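Local coordinates for protein DyP (Bjerkandera adusta, PDB 3VXJ) that probably uses a heme b cofactor to reduce peroxide while oxidising dyes and phenols, and here binds 2,6-dimethoxyphenol, at residues N231-A236 against T415-V420; Q225-F230 against P336-A341; G119-G124 against S140-S145. All coordinates share one frame; numbering follows the deposited sequence.

Contact 1: N231-A236 against T415-V420; sequences NAYTLA and TVPLFV. With HEM (protoporphyrin IX containing Fe), chain B.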
loop_
_atom_site.group_PDB
_atom_site.type_symbol
_atom_site.label_atom_id
_atom_site.label_comp_id
_atom_site.label_asym_id
_atom_site.label_seq_id
_atom_site.Cartn_x
_atom_site.Cartn_y
_atom_site.Cartn_z
ATOM N N ASN A 231 20.414 2.676 4.318
ATOM C CA ASN A 231 21.130 2.885 5.570
ATOM C C ASN A 231 22.428 3.660 5.335
ATOM O O ASN A 231 22.705 4.652 6.017
ATOM C CB ASN A 231 21.432 1.531 6.221
ATOM C CG ASN A 231 22.073 1.666 7.589
ATOM O OD1 ASN A 231 21.435 2.125 8.537
ATOM N ND2 ASN A 231 23.332 1.246 7.701
ATOM N N ALA A 232 23.216 3.226 4.355
ATOM C CA ALA A 232 24.476 3.893 4.032
ATOM C C ALA A 232 24.259 5.337 3.600
ATOM O O ALA A 232 25.036 6.217 3.983
ATOM C CB ALA A 232 25.232 3.111 2.963
ATOM N N TYR A 233 23.203 5.584 2.820
ATOM C CA TYR A 233 22.871 6.939 2.395
ATOM C C TYR A 233 22.568 7.843 3.589
ATOM O O TYR A 233 23.020 8.986 3.629
ATOM C CB TYR A 233 21.688 6.955 1.418
ATOM C CG TYR A 233 21.361 8.353 0.944
ATOM C CD1 TYR A 233 22.069 8.938 -0.104
ATOM C CD2 TYR A 233 20.364 9.104 1.564
ATOM C CE1 TYR A 233 21.780 10.238 -0.530
ATOM C CE2 TYR A 233 20.074 10.398 1.148
ATOM C CZ TYR A 233 20.779 10.960 0.104
ATOM O OH TYR A 233 20.482 12.242 -0.299
ATOM N N THR A 234 21.803 7.343 4.558
ATOM C CA THR A 234 21.461 8.164 5.723
ATOM C C THR A 234 22.679 8.425 6.608
ATOM O O THR A 234 22.790 9.491 7.201
ATOM C CB THR A 234 20.297 7.593 6.571
ATOM O OG1 THR A 234 20.700 6.367 7.181
ATOM C CG2 THR A 234 19.022 7.371 5.733
ATOM N N LEU A 235 23.589 7.458 6.695
ATOM C CA LEU A 235 24.837 7.672 7.419
ATOM C C LEU A 235 25.731 8.698 6.718
ATOM O O LEU A 235 26.284 9.586 7.373
ATOM C CB LEU A 235 25.569 6.344 7.635
ATOM C CG LEU A 235 24.912 5.436 8.683
ATOM C CD1 LEU A 235 25.394 4.010 8.510
ATOM C CD2 LEU A 235 25.223 5.945 10.090
ATOM N N ALA A 236 25.855 8.593 5.393
ATOM C CA ALA A 236 26.687 9.517 4.613
ATOM C C ALA A 236 26.159 10.949 4.620
ATOM O O ALA A 236 26.925 11.906 4.470
ATOM C CB ALA A 236 26.833 9.017 3.183
ATOM N N THR A 415 19.896 14.859 -3.466
ATOM C CA THR A 415 19.589 14.015 -4.619
ATOM C C THR A 415 19.718 12.567 -4.160
ATOM O O THR A 415 20.802 12.087 -3.826
ATOM C CB THR A 415 20.472 14.341 -5.839
ATOM O OG1 THR A 415 20.245 15.702 -6.233
ATOM C CG2 THR A 415 20.131 13.428 -7.017
ATOM N N VAL A 416 18.584 11.884 -4.125
ATOM C CA VAL A 416 18.466 10.631 -3.394
ATOM C C VAL A 416 18.441 9.459 -4.382
ATOM O O VAL A 416 17.601 9.430 -5.280
ATOM C CB VAL A 416 17.190 10.653 -2.519
ATOM C CG1 VAL A 416 17.081 9.385 -1.686
ATOM C CG2 VAL A 416 17.181 11.887 -1.610
ATOM N N PRO A 417 19.368 8.493 -4.234
ATOM C CA PRO A 417 19.272 7.286 -5.065
ATOM C C PRO A 417 17.926 6.597 -4.848
ATOM O O PRO A 417 17.372 6.668 -3.749
ATOM C CB PRO A 417 20.390 6.389 -4.517
ATOM C CG PRO A 417 21.344 7.308 -3.857
ATOM C CD PRO A 417 20.505 8.426 -3.299
ATOM N N LEU A 418 17.406 5.925 -5.871
ATOM C CA LEU A 418 16.161 5.179 -5.706
ATOM C C LEU A 418 16.422 3.899 -4.913
ATOM O O LEU A 418 17.240 3.066 -5.312
ATOM C CB LEU A 418 15.524 4.869 -7.063
ATOM C CG LEU A 418 14.100 4.283 -7.068
ATOM C CD1 LEU A 418 13.063 5.146 -6.346
ATOM C CD2 LEU A 418 13.644 3.995 -8.503
ATOM N N PHE A 419 15.742 3.757 -3.776
ATOM C CA PHE A 419 15.905 2.585 -2.914
ATOM C C PHE A 419 14.727 1.614 -3.011
ATOM O O PHE A 419 14.714 0.570 -2.340
ATOM C CB PHE A 419 16.075 3.004 -1.452
ATOM C CG PHE A 419 17.185 3.982 -1.216
ATOM C CD1 PHE A 419 18.503 3.640 -1.496
ATOM C CD2 PHE A 419 16.913 5.229 -0.681
ATOM C CE1 PHE A 419 19.542 4.550 -1.266
ATOM C CE2 PHE A 419 17.946 6.149 -0.446
ATOM C CZ PHE A 419 19.252 5.805 -0.741
ATOM N N VAL A 420 13.743 1.977 -3.828
ATOM C CA VAL A 420 12.521 1.203 -4.001
ATOM C C VAL A 420 12.347 0.968 -5.495
ATOM O O VAL A 420 12.175 1.912 -6.261
ATOM C CB VAL A 420 11.284 1.943 -3.435
ATOM C CG1 VAL A 420 10.015 1.149 -3.714
ATOM C CG2 VAL A 420 11.439 2.188 -1.927
HETATM C CHA HEM B . 2.353 5.686 4.849
HETATM C CHB HEM B . 6.242 3.000 3.837
HETATM C CHC HEM B . 5.032 2.930 -0.845
HETATM C CHD HEM B . 1.116 5.587 0.145
HETATM C C1A HEM B . 3.527 4.997 4.977
HETATM C C2A HEM B . 4.278 4.841 6.203
HETATM C C3A HEM B . 5.365 4.102 5.913
HETATM C C4A HEM B . 5.307 3.750 4.513
HETATM C CMA HEM B . 6.478 3.655 6.879
HETATM C CAA HEM B . 3.903 5.489 7.554
HETATM C CBA HEM B . 2.968 4.662 8.438
HETATM C CGA HEM B . 1.540 4.612 7.946
HETATM O O1A HEM B . 0.813 5.626 8.009
HETATM O O2A HEM B . 1.110 3.509 7.507
HETATM C C1B HEM B . 6.252 2.730 2.483
HETATM C C2B HEM B . 7.247 1.947 1.783
HETATM C C3B HEM B . 6.908 1.923 0.481
HETATM C C4B HEM B . 5.683 2.682 0.338
HETATM C CMB HEM B . 8.472 1.298 2.465
HETATM C CAB HEM B . 7.622 1.211 -0.687
HETATM C CBB HEM B . 8.415 0.153 -0.497
HETATM C C1C HEM B . 3.893 3.682 -0.986
HETATM C C2C HEM B . 3.237 3.998 -2.241
HETATM C C3C HEM B . 2.158 4.749 -1.969
HETATM C C4C HEM B . 2.104 4.918 -0.532
HETATM C CMC HEM B . 3.728 3.516 -3.619
HETATM C CAC HEM B . 1.109 5.342 -2.945
HETATM C CBC HEM B . 1.454 5.812 -4.152
HETATM C C1D HEM B . 1.065 5.791 1.500
HETATM C C2D HEM B . -0.051 6.409 2.172
HETATM C C3D HEM B . 0.335 6.451 3.617
HETATM C C4D HEM B . 1.643 5.848 3.691
HETATM C CMD HEM B . -1.368 6.949 1.590
HETATM C CAD HEM B . -0.530 7.052 4.735
HETATM C CBD HEM B . -0.314 8.562 4.718
HETATM C CGD HEM B . -1.158 9.255 5.752
HETATM O O1D HEM B . -0.582 10.052 6.540
HETATM O O2D HEM B . -2.388 9.026 5.795
HETATM N NA HEM B . 4.194 4.342 3.973
HETATM N NB HEM B . 5.320 3.199 1.565
HETATM N NC HEM B . 3.192 4.294 0.027
HETATM N ND HEM B . 2.042 5.439 2.429
HETATM FE FE HEM B . 3.730 4.373 1.982
HETATM O O HOH W 1 2.683 2.726 2.383
#

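Contact 2: Q225-F230 against P336-A341; sequences QKVPEF and PETSDA. With HEM (protoporphyrin IX containing Fe), chain B.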
loop_
_atom_site.group_PDB
_atom_site.type_symbol
_atom_site.label_atom_id
_atom_site.label_comp_id
_atom_site.label_asym_id
_atom_site.label_seq_id
_atom_site.Cartn_x
_atom_site.Cartn_y
_atom_site.Cartn_z
ATOM N N GLN A 225 13.307 -3.572 -2.178
ATOM C CA GLN A 225 13.949 -2.506 -1.403
ATOM C C GLN A 225 15.450 -2.722 -1.242
ATOM O O GLN A 225 15.922 -3.862 -1.069
ATOM C CB GLN A 225 13.280 -2.355 -0.032
ATOM C CG GLN A 225 11.871 -1.728 -0.114
ATOM C CD GLN A 225 11.097 -1.798 1.185
ATOM O OE1 GLN A 225 10.205 -2.621 1.333
ATOM N NE2 GLN A 225 11.423 -0.921 2.123
ATOM N N LYS A 226 16.181 -1.613 -1.308
ATOM C CA LYS A 226 17.630 -1.594 -1.162
ATOM C C LYS A 226 17.997 -1.051 0.216
ATOM O O LYS A 226 18.237 0.151 0.392
ATOM C CB LYS A 226 18.243 -0.743 -2.270
ATOM C CG LYS A 226 17.827 -1.150 -3.685
ATOM C CD LYS A 226 18.322 -2.521 -4.091
ATOM C CE LYS A 226 18.184 -2.726 -5.590
ATOM N NZ LYS A 226 18.684 -4.062 -6.012
ATOM N N VAL A 227 17.992 -1.949 1.197
ATOM C CA VAL A 227 18.094 -1.543 2.604
ATOM C C VAL A 227 19.517 -1.123 3.009
ATOM O O VAL A 227 19.689 -0.054 3.606
ATOM C CB VAL A 227 17.504 -2.618 3.552
ATOM C CG1 VAL A 227 17.610 -2.170 5.001
ATOM C CG2 VAL A 227 16.050 -2.903 3.181
ATOM N N PRO A 228 20.542 -1.938 2.686
ATOM C CA PRO A 228 21.898 -1.459 2.999
ATOM C C PRO A 228 22.221 -0.118 2.343
ATOM O O PRO A 228 22.895 0.720 2.948
ATOM C CB PRO A 228 22.791 -2.556 2.423
ATOM C CG PRO A 228 21.956 -3.778 2.470
ATOM C CD PRO A 228 20.572 -3.298 2.112
ATOM N N GLU A 229 21.733 0.085 1.123
ATOM C CA GLU A 229 21.951 1.336 0.403
ATOM C C GLU A 229 21.257 2.515 1.097
ATOM O O GLU A 229 21.842 3.581 1.246
ATOM C CB GLU A 229 21.482 1.206 -1.049
ATOM C CG GLU A 229 22.327 0.260 -1.913
ATOM C CD GLU A 229 21.934 -1.220 -1.806
ATOM O OE1 GLU A 229 21.103 -1.620 -0.952
ATOM O OE2 GLU A 229 22.484 -2.013 -2.599
ATOM N N PHE A 230 20.011 2.312 1.519
ATOM C CA PHE A 230 19.274 3.321 2.277
ATOM C C PHE A 230 20.019 3.694 3.557
ATOM O O PHE A 230 20.231 4.875 3.855
ATOM C CB PHE A 230 17.873 2.781 2.591
ATOM C CG PHE A 230 17.075 3.643 3.531
ATOM C CD1 PHE A 230 16.408 4.773 3.071
ATOM C CD2 PHE A 230 16.979 3.315 4.877
ATOM C CE1 PHE A 230 15.656 5.560 3.949
ATOM C CE2 PHE A 230 16.229 4.092 5.754
ATOM C CZ PHE A 230 15.582 5.224 5.292
ATOM N N PRO A 336 14.137 -11.916 3.596
ATOM C CA PRO A 336 14.870 -12.103 4.840
ATOM C C PRO A 336 15.296 -10.785 5.466
ATOM O O PRO A 336 15.343 -9.750 4.794
ATOM C CB PRO A 336 16.109 -12.887 4.392
ATOM C CG PRO A 336 16.326 -12.437 2.983
ATOM C CD PRO A 336 14.949 -12.267 2.418
ATOM N N GLU A 337 15.618 -10.838 6.750
ATOM C CA GLU A 337 16.234 -9.716 7.435
ATOM C C GLU A 337 17.560 -9.354 6.784
ATOM O O GLU A 337 18.207 -10.192 6.140
ATOM C CB GLU A 337 16.409 -10.041 8.923
ATOM C CG GLU A 337 15.071 -10.158 9.647
ATOM C CD GLU A 337 14.319 -8.847 9.655
ATOM O OE1 GLU A 337 14.683 -7.978 10.470
ATOM O OE2 GLU A 337 13.377 -8.685 8.847
ATOM N N THR A 338 17.942 -8.093 6.932
ATOM C CA THR A 338 19.189 -7.604 6.383
ATOM C C THR A 338 20.299 -7.933 7.377
ATOM O O THR A 338 20.269 -7.491 8.531
ATOM C CB THR A 338 19.115 -6.085 6.079
ATOM O OG1 THR A 338 17.977 -5.810 5.250
ATOM C CG2 THR A 338 20.367 -5.621 5.358
ATOM N N SER A 339 21.262 -8.729 6.922
ATOM C CA SER A 339 22.358 -9.192 7.767
ATOM C C SER A 339 23.318 -8.067 8.145
ATOM O O SER A 339 23.350 -7.017 7.499
ATOM C CB SER A 339 23.131 -10.329 7.084
ATOM O OG SER A 339 23.912 -9.849 6.000
ATOM N N ASP A 340 24.108 -8.310 9.190
ATOM C CA ASP A 340 25.124 -7.364 9.647
ATOM C C ASP A 340 26.183 -7.112 8.576
ATOM O O ASP A 340 26.627 -5.975 8.394
ATOM C CB ASP A 340 25.776 -7.860 10.943
ATOM C CG ASP A 340 24.768 -8.072 12.065
ATOM O OD1 ASP A 340 23.904 -7.192 12.278
ATOM O OD2 ASP A 340 24.850 -9.122 12.740
ATOM N N ALA A 341 26.552 -8.173 7.859
ATOM C CA ALA A 341 27.543 -8.099 6.783
ATOM C C ALA A 341 27.020 -7.331 5.572
ATOM O O ALA A 341 27.781 -6.643 4.889
ATOM C CB ALA A 341 27.987 -9.499 6.374
HETATM C CHA HEM B . 2.353 5.686 4.849
HETATM C CHB HEM B . 6.242 3.000 3.837
HETATM C CHC HEM B . 5.032 2.930 -0.845
HETATM C CHD HEM B . 1.116 5.587 0.145
HETATM C C1A HEM B . 3.527 4.997 4.977
HETATM C C2A HEM B . 4.278 4.841 6.203
HETATM C C3A HEM B . 5.365 4.102 5.913
HETATM C C4A HEM B . 5.307 3.750 4.513
HETATM C CMA HEM B . 6.478 3.655 6.879
HETATM C CAA HEM B . 3.903 5.489 7.554
HETATM C CBA HEM B . 2.968 4.662 8.438
HETATM C CGA HEM B . 1.540 4.612 7.946
HETATM O O1A HEM B . 0.813 5.626 8.009
HETATM O O2A HEM B . 1.110 3.509 7.507
HETATM C C1B HEM B . 6.252 2.730 2.483
HETATM C C2B HEM B . 7.247 1.947 1.783
HETATM C C3B HEM B . 6.908 1.923 0.481
HETATM C C4B HEM B . 5.683 2.682 0.338
HETATM C CMB HEM B . 8.472 1.298 2.465
HETATM C CAB HEM B . 7.622 1.211 -0.687
HETATM C CBB HEM B . 8.415 0.153 -0.497
HETATM C C1C HEM B . 3.893 3.682 -0.986
HETATM C C2C HEM B . 3.237 3.998 -2.241
HETATM C C3C HEM B . 2.158 4.749 -1.969
HETATM C C4C HEM B . 2.104 4.918 -0.532
HETATM C CMC HEM B . 3.728 3.516 -3.619
HETATM C CAC HEM B . 1.109 5.342 -2.945
HETATM C CBC HEM B . 1.454 5.812 -4.152
HETATM C C1D HEM B . 1.065 5.791 1.500
HETATM C C2D HEM B . -0.051 6.409 2.172
HETATM C C3D HEM B . 0.335 6.451 3.617
HETATM C C4D HEM B . 1.643 5.848 3.691
HETATM C CMD HEM B . -1.368 6.949 1.590
HETATM C CAD HEM B . -0.530 7.052 4.735
HETATM C CBD HEM B . -0.314 8.562 4.718
HETATM C CGD HEM B . -1.158 9.255 5.752
HETATM O O1D HEM B . -0.582 10.052 6.540
HETATM O O2D HEM B . -2.388 9.026 5.795
HETATM N NA HEM B . 4.194 4.342 3.973
HETATM N NB HEM B . 5.320 3.199 1.565
HETATM N NC HEM B . 3.192 4.294 0.027
HETATM N ND HEM B . 2.042 5.439 2.429
HETATM FE FE HEM B . 3.730 4.373 1.982
HETATM O O HOH W 1 2.683 2.726 2.383
#

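Contact 3: G119-G124 against S140-S145; sequences GVFLIG and STFGSS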
loop_
_atom_site.group_PDB
_atom_site.type_symbol
_atom_site.label_atom_id
_atom_site.label_comp_id
_atom_site.label_asym_id
_atom_site.label_seq_id
_atom_site.Cartn_x
_atom_site.Cartn_y
_atom_site.Cartn_z
ATOM N N GLY A 119 -6.098 -12.792 -12.485
ATOM C CA GLY A 119 -6.567 -12.517 -11.143
ATOM C C GLY A 119 -5.549 -12.878 -10.098
ATOM O O GLY A 119 -4.452 -13.355 -10.410
ATOM N N VAL A 120 -5.931 -12.649 -8.848
ATOM C CA VAL A 120 -5.084 -12.950 -7.708
ATOM C C VAL A 120 -5.923 -13.445 -6.529
ATOM O O VAL A 120 -6.947 -12.835 -6.180
ATOM C CB VAL A 120 -4.202 -11.715 -7.320
ATOM C CG1 VAL A 120 -5.052 -10.481 -6.943
ATOM C CG2 VAL A 120 -3.210 -12.086 -6.224
ATOM N N PHE A 121 -5.494 -14.560 -5.939
ATOM C CA PHE A 121 -5.995 -14.985 -4.640
ATOM C C PHE A 121 -5.044 -14.414 -3.595
ATOM O O PHE A 121 -3.831 -14.603 -3.705
ATOM C CB PHE A 121 -5.976 -16.507 -4.480
ATOM C CG PHE A 121 -6.950 -17.248 -5.358
ATOM C CD1 PHE A 121 -8.207 -17.607 -4.878
ATOM C CD2 PHE A 121 -6.585 -17.652 -6.637
ATOM C CE1 PHE A 121 -9.103 -18.317 -5.676
ATOM C CE2 PHE A 121 -7.467 -18.365 -7.445
ATOM C CZ PHE A 121 -8.729 -18.705 -6.963
ATOM N N LEU A 122 -5.582 -13.703 -2.612
ATOM C CA LEU A 122 -4.799 -13.217 -1.476
ATOM C C LEU A 122 -5.106 -14.119 -0.309
ATOM O O LEU A 122 -6.257 -14.210 0.106
ATOM C CB LEU A 122 -5.204 -11.792 -1.079
ATOM C CG LEU A 122 -5.188 -10.602 -2.025
ATOM C CD1 LEU A 122 -6.379 -10.623 -2.981
ATOM C CD2 LEU A 122 -5.211 -9.345 -1.174
ATOM N N ILE A 123 -4.073 -14.752 0.232
ATOM C CA ILE A 123 -4.239 -15.681 1.343
ATOM C C ILE A 123 -3.465 -15.138 2.532
ATOM O O ILE A 123 -2.245 -14.977 2.443
ATOM C CB ILE A 123 -3.696 -17.098 1.012
ATOM C CG1 ILE A 123 -4.297 -17.641 -0.287
ATOM C CG2 ILE A 123 -3.958 -18.060 2.187
ATOM C CD1 ILE A 123 -3.538 -18.818 -0.885
ATOM N N GLY A 124 -4.163 -14.832 3.622
ATOM C CA GLY A 124 -3.520 -14.331 4.839
ATOM C C GLY A 124 -3.580 -15.394 5.908
ATOM O O GLY A 124 -4.641 -15.957 6.162
ATOM N N SER A 140 -6.637 -28.003 -5.619
ATOM C CA SER A 140 -7.591 -29.112 -5.562
ATOM C C SER A 140 -8.977 -28.709 -6.067
ATOM O O SER A 140 -9.636 -29.470 -6.777
ATOM C CB SER A 140 -7.688 -29.661 -4.135
ATOM O OG SER A 140 -8.580 -30.763 -4.071
ATOM N N THR A 141 -9.417 -27.511 -5.699
ATOM C CA THR A 141 -10.751 -27.039 -6.060
ATOM C C THR A 141 -10.828 -26.586 -7.520
ATOM O O THR A 141 -11.774 -26.921 -8.237
ATOM C CB THR A 141 -11.209 -25.915 -5.103
ATOM O OG1 THR A 141 -11.246 -26.432 -3.763
ATOM C CG2 THR A 141 -12.600 -25.403 -5.474
ATOM N N PHE A 142 -9.827 -25.832 -7.966
ATOM C CA PHE A 142 -9.846 -25.275 -9.319
ATOM C C PHE A 142 -9.221 -26.188 -10.359
ATOM O O PHE A 142 -9.601 -26.134 -11.529
ATOM C CB PHE A 142 -9.213 -23.880 -9.344
ATOM C CG PHE A 142 -10.049 -22.841 -8.655
ATOM C CD1 PHE A 142 -10.950 -22.068 -9.380
ATOM C CD2 PHE A 142 -9.961 -22.654 -7.280
ATOM C CE1 PHE A 142 -11.749 -21.121 -8.743
ATOM C CE2 PHE A 142 -10.752 -21.702 -6.632
ATOM C CZ PHE A 142 -11.653 -20.940 -7.369
ATOM N N GLY A 143 -8.263 -27.013 -9.939
ATOM C CA GLY A 143 -7.601 -27.942 -10.850
ATOM C C GLY A 143 -7.035 -27.236 -12.065
ATOM O O GLY A 143 -6.501 -26.129 -11.958
ATOM N N SER A 144 -7.193 -27.868 -13.224
ATOM C CA SER A 144 -6.651 -27.336 -14.471
ATOM C C SER A 144 -7.468 -26.182 -15.067
ATOM O O SER A 144 -7.120 -25.679 -16.133
ATOM C CB SER A 144 -6.501 -28.457 -15.500
ATOM O OG SER A 144 -7.762 -28.999 -15.818
ATOM N N SER A 145 -8.535 -25.750 -14.385
ATOM C CA SER A 145 -9.301 -24.579 -14.838
ATOM C C SER A 145 -8.478 -23.297 -14.730
ATOM O O SER A 145 -8.805 -22.296 -15.360
ATOM C CB SER A 145 -10.633 -24.428 -14.090
ATOM O OG SER A 145 -10.463 -23.925 -12.769
#

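Contact 1: N231-A236 against T415-V420
Tyr-233 reaches from its helix across the irregular segment 415-420, and different parts of its side chain meet different partners. At the root, CB of Tyr-233 lies 3.5 Å from CZ of Phe-419. The two rings are turned 57° against each other with centroids 5.8 Å apart, an oblique pairing, neither a stack nor an edge-to-face contact. Further out, CE1 of Tyr-233 meets CD of Pro-417 at 3.5 Å; proline suits this position because its CD methylene, fixed to the backbone N, offers an apolar patch to CD1 and CE1 of the tyrosine. At the far end OH of Tyr-233 lies 3.5 Å from Thr-415 O, a contact only, and 3.6 Å from CG2 of Val-416, whose CG1 stands over one face of the tyrosine ring, toward its rim. Carrying CG opposite the backbone N (chi1 -178°) takes the phenol out from the helix and across Phe-419 and Val-416, at about a right angle to both. The Phe-419 ring is in turn covered by the carbonyl O of Pro-417, 3.3 Å above its plane. On the helix itself, Asn-231 O accepts both Leu-235 N and, at 2.9 Å, Thr-234 OG1. Further along the chain, Val-420 CG1 touches HEM CBB at 3.7 Å, where strand 420-430 begins at the heme pocket. Helix 227-236 thus packs on the loop joining strands 413-415 and 420-430, with Met-260 of helix 249-261 also against Val-416.

Contact 2: Q225-F230 against P336-A341
Thr-338 meets the first turn of helix 227-236 with both branches of its side chain. OG1 of Thr-338 lies 3.6 Å from CB of Val-227 and 3.7 Å from its CG1, while CG2 of Thr-338 rests 3.8 Å from CG of Pro-228. The branching at CB lets one small residue cover two neighbours: with OG1 opposite its carbonyl carbon (chi1 -53°), the hydroxyl is set over the valine and the methyl over the proline ring. These are van der Waals contacts throughout. Proline is at home in the first turn of a helix, where its lack of an N-H costs no backbone bond; Lys-226 is the N-cap residue, and its O accepts Phe-230 N at 3.0 Å. This is the ferredoxin-like half of the DyP fold that carries the heme, in which helix 227-236 follows strand 216-225 directly. The last residue of that strand, Gln-225, runs the other way to the cofactor, where its NE2 packs 3.7 Å from the methyl HEM CMB, while its hydrogen bond goes to Glu-165. Across the contact, Ser-339 is the N-cap of helix 340-345, its OG bonded to the backbone N of Glu-342, which fixes the chain just after Thr-338. Arg-352 lies against Thr-338 and bonds to Pro-336 O, and Glu-337 forms a salt bridge with Arg-157.

Contact 3: G119-G124 against S140-S145
Phe-142 O is gripped twice by Ser-145, by OG at 2.7 Å and by the backbone N at 3.1 Å, both from the same face of the carbonyl plane. This pair ties down the chain as it leaves helix 128-142 through Gly-143, whose positive phi suits glycine. Ser-145 OG also lies at the edge of the Phe-142 ring, in its plane. The contact with the strand is made by rings alone. Phe-121 and Phe-142 both hold CG opposite the carbonyl carbon (chi1 -68° and -70°), which brings the rings together from opposite directions, and the edge of Phe-121 points toward the face of Phe-142 in an offset edge-to-face pair. CZ of Phe-121 stands 3.6 Å from CE2 of Phe-142, displaced toward the rim. The centroids are 5.3 Å apart and the planes meet at 67°. Long flat side chains suit this place, because the nearest CA atoms, those of Phe-121 and Phe-142, are 11.9 Å apart. Phe-29, Phe-37 and Tyr-44 extend the aromatic cluster between helices 34-48 and 128-142 and the sheet of the ferredoxin-like domain. Dispersion, probably with a weak C-H to ring-face attraction, joins strand to helix here, while the Ser-145 bonds to Phe-142 O stay within segment 140-145, linking the last helical residue to the 3-10 turn.

Overall arrangement
Contacts 1 and 2 share helix 227-236, using successive parts of it, and they touch: Phe-419 O probably accepts a hydrogen bond from Lys-226 N at 2.8 Å. Each also reaches the heme, through Val-420 and Gln-225. Contact 3 lies in the DyP dimeric alpha+beta barrel domain, in the N-terminal part of the chain, its centre about 39 Å from that of contact 1 and 33 Å from that of contact 2. Both touching residues of contact 3 are buried, and its chemistry is purely aromatic, as fits a sheet covered by helices. Contact 2 is buried too, but joins the first turn of helix 227-236 to the loop leading into helix 340-345 through a small branched side chain. Contact 1, only partly buried, mixes aromatic and aliphatic packing.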